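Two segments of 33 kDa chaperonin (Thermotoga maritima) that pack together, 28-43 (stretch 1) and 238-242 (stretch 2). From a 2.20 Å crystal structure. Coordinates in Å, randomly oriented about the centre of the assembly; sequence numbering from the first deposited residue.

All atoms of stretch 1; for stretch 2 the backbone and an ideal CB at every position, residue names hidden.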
# COMPACT_ATOMS: atom_id res chain seq x y z
N ILE A 28 20.05 -2.09 -17.53
CA ILE A 28 21.34 -2.46 -16.89
C ILE A 28 22.11 -1.17 -16.58
O ILE A 28 22.13 -0.22 -17.37
CB ILE A 28 22.17 -3.43 -17.79
CG1 ILE A 28 23.44 -3.91 -17.09
CG2 ILE A 28 22.58 -2.74 -19.11
CD1 ILE A 28 24.04 -5.20 -17.68
N VAL A 29 22.70 -1.13 -15.42
CA VAL A 29 23.19 0.16 -14.87
C VAL A 29 24.56 -0.06 -14.24
O VAL A 29 24.81 -1.09 -13.63
CB VAL A 29 22.17 0.84 -13.89
CG1 VAL A 29 22.10 0.13 -12.52
CG2 VAL A 29 22.48 2.32 -13.72
N ARG A 30 25.45 0.87 -14.50
CA ARG A 30 26.71 0.98 -13.79
C ARG A 30 26.72 2.35 -13.12
O ARG A 30 26.70 3.39 -13.80
CB ARG A 30 27.89 0.91 -14.75
CG ARG A 30 28.12 -0.47 -15.36
CD ARG A 30 29.14 -1.30 -14.64
NE ARG A 30 30.42 -1.29 -15.32
CZ ARG A 30 31.62 -1.45 -14.76
NH1 ARG A 30 31.75 -1.61 -13.44
NH2 ARG A 30 32.70 -1.38 -15.53
N MET A 31 26.78 2.35 -11.81
CA MET A 31 26.62 3.57 -11.10
C MET A 31 27.42 3.70 -9.78
O MET A 31 26.91 4.26 -8.80
CB MET A 31 25.12 3.82 -10.88
CG MET A 31 24.34 2.69 -10.13
SD MET A 31 22.58 3.05 -10.02
CE MET A 31 22.63 4.01 -8.59
N ARG A 32 28.66 3.23 -9.80
CA ARG A 32 29.54 3.41 -8.66
C ARG A 32 29.66 4.85 -8.19
O ARG A 32 29.67 5.10 -6.96
CB ARG A 32 30.90 2.74 -8.85
CG ARG A 32 31.85 3.40 -9.69
CD ARG A 32 33.23 2.86 -9.48
NE ARG A 32 34.21 3.54 -10.31
CZ ARG A 32 35.46 3.12 -10.51
NH1 ARG A 32 35.92 2.01 -9.94
NH2 ARG A 32 36.25 3.82 -11.29
N GLU A 33 29.71 5.79 -9.12
CA GLU A 33 29.83 7.21 -8.76
C GLU A 33 28.64 7.71 -7.94
O GLU A 33 28.81 8.46 -6.99
CB GLU A 33 29.93 8.06 -10.04
CG GLU A 33 31.34 8.12 -10.59
CD GLU A 33 31.53 9.21 -11.65
OE1 GLU A 33 30.95 10.32 -11.52
OE2 GLU A 33 32.29 8.94 -12.62
N VAL A 34 27.45 7.24 -8.29
CA VAL A 34 26.24 7.61 -7.61
C VAL A 34 26.24 7.05 -6.17
O VAL A 34 25.95 7.77 -5.22
CB VAL A 34 25.04 7.07 -8.39
CG1 VAL A 34 23.78 7.41 -7.66
CG2 VAL A 34 24.98 7.66 -9.74
N VAL A 35 26.57 5.76 -6.04
CA VAL A 35 26.61 5.11 -4.75
C VAL A 35 27.79 5.67 -3.92
O VAL A 35 27.68 5.82 -2.69
CB VAL A 35 26.59 3.55 -4.91
CG1 VAL A 35 26.67 2.88 -3.61
CG2 VAL A 35 25.33 3.13 -5.59
N GLU A 36 28.90 5.99 -4.58
CA GLU A 36 30.00 6.66 -3.85
C GLU A 36 29.56 8.00 -3.23
O GLU A 36 29.91 8.30 -2.11
CB GLU A 36 31.25 6.86 -4.72
CG GLU A 36 32.42 7.52 -3.97
CD GLU A 36 33.03 6.71 -2.81
OE1 GLU A 36 32.65 5.53 -2.65
OE2 GLU A 36 33.90 7.23 -2.07
N GLU A 37 28.80 8.79 -3.96
CA GLU A 37 28.33 10.09 -3.46
C GLU A 37 27.36 9.95 -2.27
O GLU A 37 27.42 10.71 -1.34
CB GLU A 37 27.75 10.94 -4.63
CG GLU A 37 26.85 12.08 -4.18
CD GLU A 37 26.54 13.10 -5.27
OE1 GLU A 37 26.98 12.93 -6.40
OE2 GLU A 37 25.82 14.06 -4.99
N ALA A 38 26.47 8.97 -2.32
CA ALA A 38 25.56 8.67 -1.22
C ALA A 38 26.37 8.35 0.04
O ALA A 38 26.02 8.79 1.14
CB ALA A 38 24.63 7.46 -1.57
N ARG A 39 27.43 7.55 -0.16
CA ARG A 39 28.31 7.12 0.91
C ARG A 39 29.02 8.32 1.56
O ARG A 39 29.09 8.40 2.77
CB ARG A 39 29.35 6.13 0.39
CG ARG A 39 30.40 5.75 1.44
CD ARG A 39 31.39 4.69 1.01
NE ARG A 39 32.60 5.33 0.54
CZ ARG A 39 33.66 5.68 1.30
NH1 ARG A 39 33.76 5.42 2.63
NH2 ARG A 39 34.67 6.26 0.70
N ASN A 40 29.56 9.23 0.75
CA ASN A 40 30.17 10.42 1.29
C ASN A 40 29.21 11.44 1.90
O ASN A 40 29.48 11.98 2.96
CB ASN A 40 31.08 11.09 0.26
CG ASN A 40 32.19 10.16 -0.22
OD1 ASN A 40 32.72 9.39 0.57
ND2 ASN A 40 32.47 10.17 -1.52
N ARG A 41 28.09 11.71 1.25
CA ARG A 41 27.11 12.68 1.79
C ARG A 41 26.62 12.25 3.17
O ARG A 41 26.64 13.01 4.14
CB ARG A 41 25.94 12.85 0.81
CG ARG A 41 26.30 13.71 -0.40
CD ARG A 41 25.12 13.93 -1.33
NE ARG A 41 25.36 14.92 -2.39
CZ ARG A 41 25.43 16.24 -2.21
NH1 ARG A 41 25.30 16.81 -1.01
NH2 ARG A 41 25.67 17.00 -3.25
N HIS A 42 26.27 10.98 3.27
CA HIS A 42 25.74 10.37 4.49
C HIS A 42 26.77 9.76 5.41
O HIS A 42 26.39 9.26 6.44
CB HIS A 42 24.76 9.27 4.11
CG HIS A 42 23.50 9.77 3.48
ND1 HIS A 42 22.62 10.62 4.13
CD2 HIS A 42 22.94 9.48 2.28
CE1 HIS A 42 21.58 10.83 3.35
NE2 HIS A 42 21.74 10.15 2.22
N ALA A 43 28.04 9.76 5.02
CA ALA A 43 29.10 9.14 5.80
C ALA A 43 28.71 7.72 6.20
O ALA A 43 28.79 7.33 7.38
CB ALA A 43 29.46 10.02 7.04
N UNK A 238 22.15 9.08 -18.26
CA UNK A 238 23.04 9.33 -17.12
C UNK A 238 22.22 9.33 -15.85
O UNK A 238 21.21 10.03 -15.74
CB UNK A 238 23.79 10.65 -17.28
N UNK A 239 22.63 8.52 -14.89
CA UNK A 239 21.98 8.48 -13.54
C UNK A 239 22.76 9.44 -12.66
O UNK A 239 24.00 9.37 -12.65
CB UNK A 239 21.97 7.07 -12.94
N UNK A 240 22.07 10.36 -11.98
CA UNK A 240 22.77 11.31 -11.10
C UNK A 240 22.12 11.32 -9.75
O UNK A 240 20.90 11.23 -9.66
CB UNK A 240 22.78 12.72 -11.69
N UNK A 241 22.95 11.44 -8.69
CA UNK A 241 22.42 11.71 -7.37
C UNK A 241 21.87 13.13 -7.42
O UNK A 241 22.57 14.07 -7.81
CB UNK A 241 23.48 11.54 -6.28
N UNK A 242 20.62 13.32 -7.01
CA UNK A 242 20.08 14.66 -6.93
C UNK A 242 18.96 14.79 -5.91
O UNK A 242 18.12 13.94 -5.80
CB UNK A 242 19.57 15.09 -8.31

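Position 238 lies beyond the reach of stretch 1: nothing of that stretch comes within 5.5 Å of its ideal CB. The extended backbone angles suit many residues, and stretch 1 makes no demand on size or charge. The deposited residue is Glu238, which makes no contact with stretch 1.

At 239 the CA-to-CB bond points toward stretch 1. The ideal CB is 4.4 Å from Val34 CG2, 4.8 Å from Val29 CG2 and 5.0 Å from Met31 CB, so the surroundings are apolar side chains from the end of the strand, the N-cap and the first turn of the helix. No charged group of stretch 1 is close by, and an apolar residue such as valine, leucine, isoleucine or methionine would suit. The residue is Ile239. Its CG1 packs 3.9 Å from Val29 CG2, while its CG2 lies 4.1 Å from Val34 CG2 and 4.4 Å from Met31 CE. Branching at CB thus lets one side chain touch both the strand and the helix.

Position 240 turns its CB away, as expected of the next residue in an extended chain, and the choice is open as far as stretch 1 is concerned. Lys240 is found here, carrying its amine back toward Glu238: Lys240 NZ lies 3.3 Å from Glu238 OE2 in a salt bridge whose hydrogen bond is weak, although the place of this oxygen is less sure.

At 241 the CB again points toward the helix. The ideal CB is 3.6 Å from Glu37 CD and 4.4 Å from Val34 CG1, and farther along the helix lie Ala38, Arg41 and His42. The small Ala38 leaves room for a long or flat side chain, with apolar surface near Val34 and polar groups beyond. Phenylalanine, tyrosine, methionine or a long polar residue could be considered. Tyr241 is deposited, and with chi1 at -157° (t) its ring runs along the helix. Tyr241 CD2 lies 4.2 Å from Val34 CG1, its CE2 3.8 Å from Ala38 CB and its CE1 4.0 Å from Arg41 CD. Arg41 is held nearby by its salt bridge to Glu37 (Arg41 NE to Glu37 OE2, 2.8 Å). Tyr241 OH reaches to 3.5 Å from His42 NE2, a contact without a direct hydrogen bond; both atoms are hydrogen-bonded elsewhere in the structure. A water donates to Glu37 OE1 at 3.2 Å and weakly accepts from Tyr241 N at 3.4 Å, linking helix to strand.

Position 242 points away into space that stretch 1 leaves empty, so many residues would fit. It is Lys242, which makes no contact with stretch 1.

Stretch 2, residues 238-242: EIKYK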
# COMPACT_ATOMS: atom_id res chain seq x y z
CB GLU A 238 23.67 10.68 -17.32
CG GLU A 238 24.87 11.03 -16.47
CD GLU A 238 25.52 12.35 -16.91
OE1 GLU A 238 25.40 12.72 -18.11
OE2 GLU A 238 26.16 13.02 -16.03
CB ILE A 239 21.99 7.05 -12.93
CG1 ILE A 239 21.28 6.07 -13.88
CG2 ILE A 239 21.37 7.00 -11.53
CD1 ILE A 239 19.79 6.30 -14.03
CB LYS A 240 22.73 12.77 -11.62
CG LYS A 240 22.87 13.04 -13.13
CD LYS A 240 24.21 13.56 -13.56
CE LYS A 240 24.25 15.08 -13.82
NZ LYS A 240 24.14 15.53 -15.27
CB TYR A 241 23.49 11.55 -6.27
CG TYR A 241 22.92 11.29 -4.91
CD1 TYR A 241 22.49 12.32 -4.12
CD2 TYR A 241 22.70 9.99 -4.48
CE1 TYR A 241 21.91 12.08 -2.90
CE2 TYR A 241 22.11 9.73 -3.27
CZ TYR A 241 21.73 10.78 -2.47
OH TYR A 241 21.14 10.53 -1.25
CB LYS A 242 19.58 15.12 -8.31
CG LYS A 242 19.68 16.63 -8.48
CD LYS A 242 18.95 17.10 -9.73
CE LYS A 242 18.58 18.59 -9.60
NZ LYS A 242 18.69 19.24 -10.92
O HOH W 1 26.29 11.21 -9.02
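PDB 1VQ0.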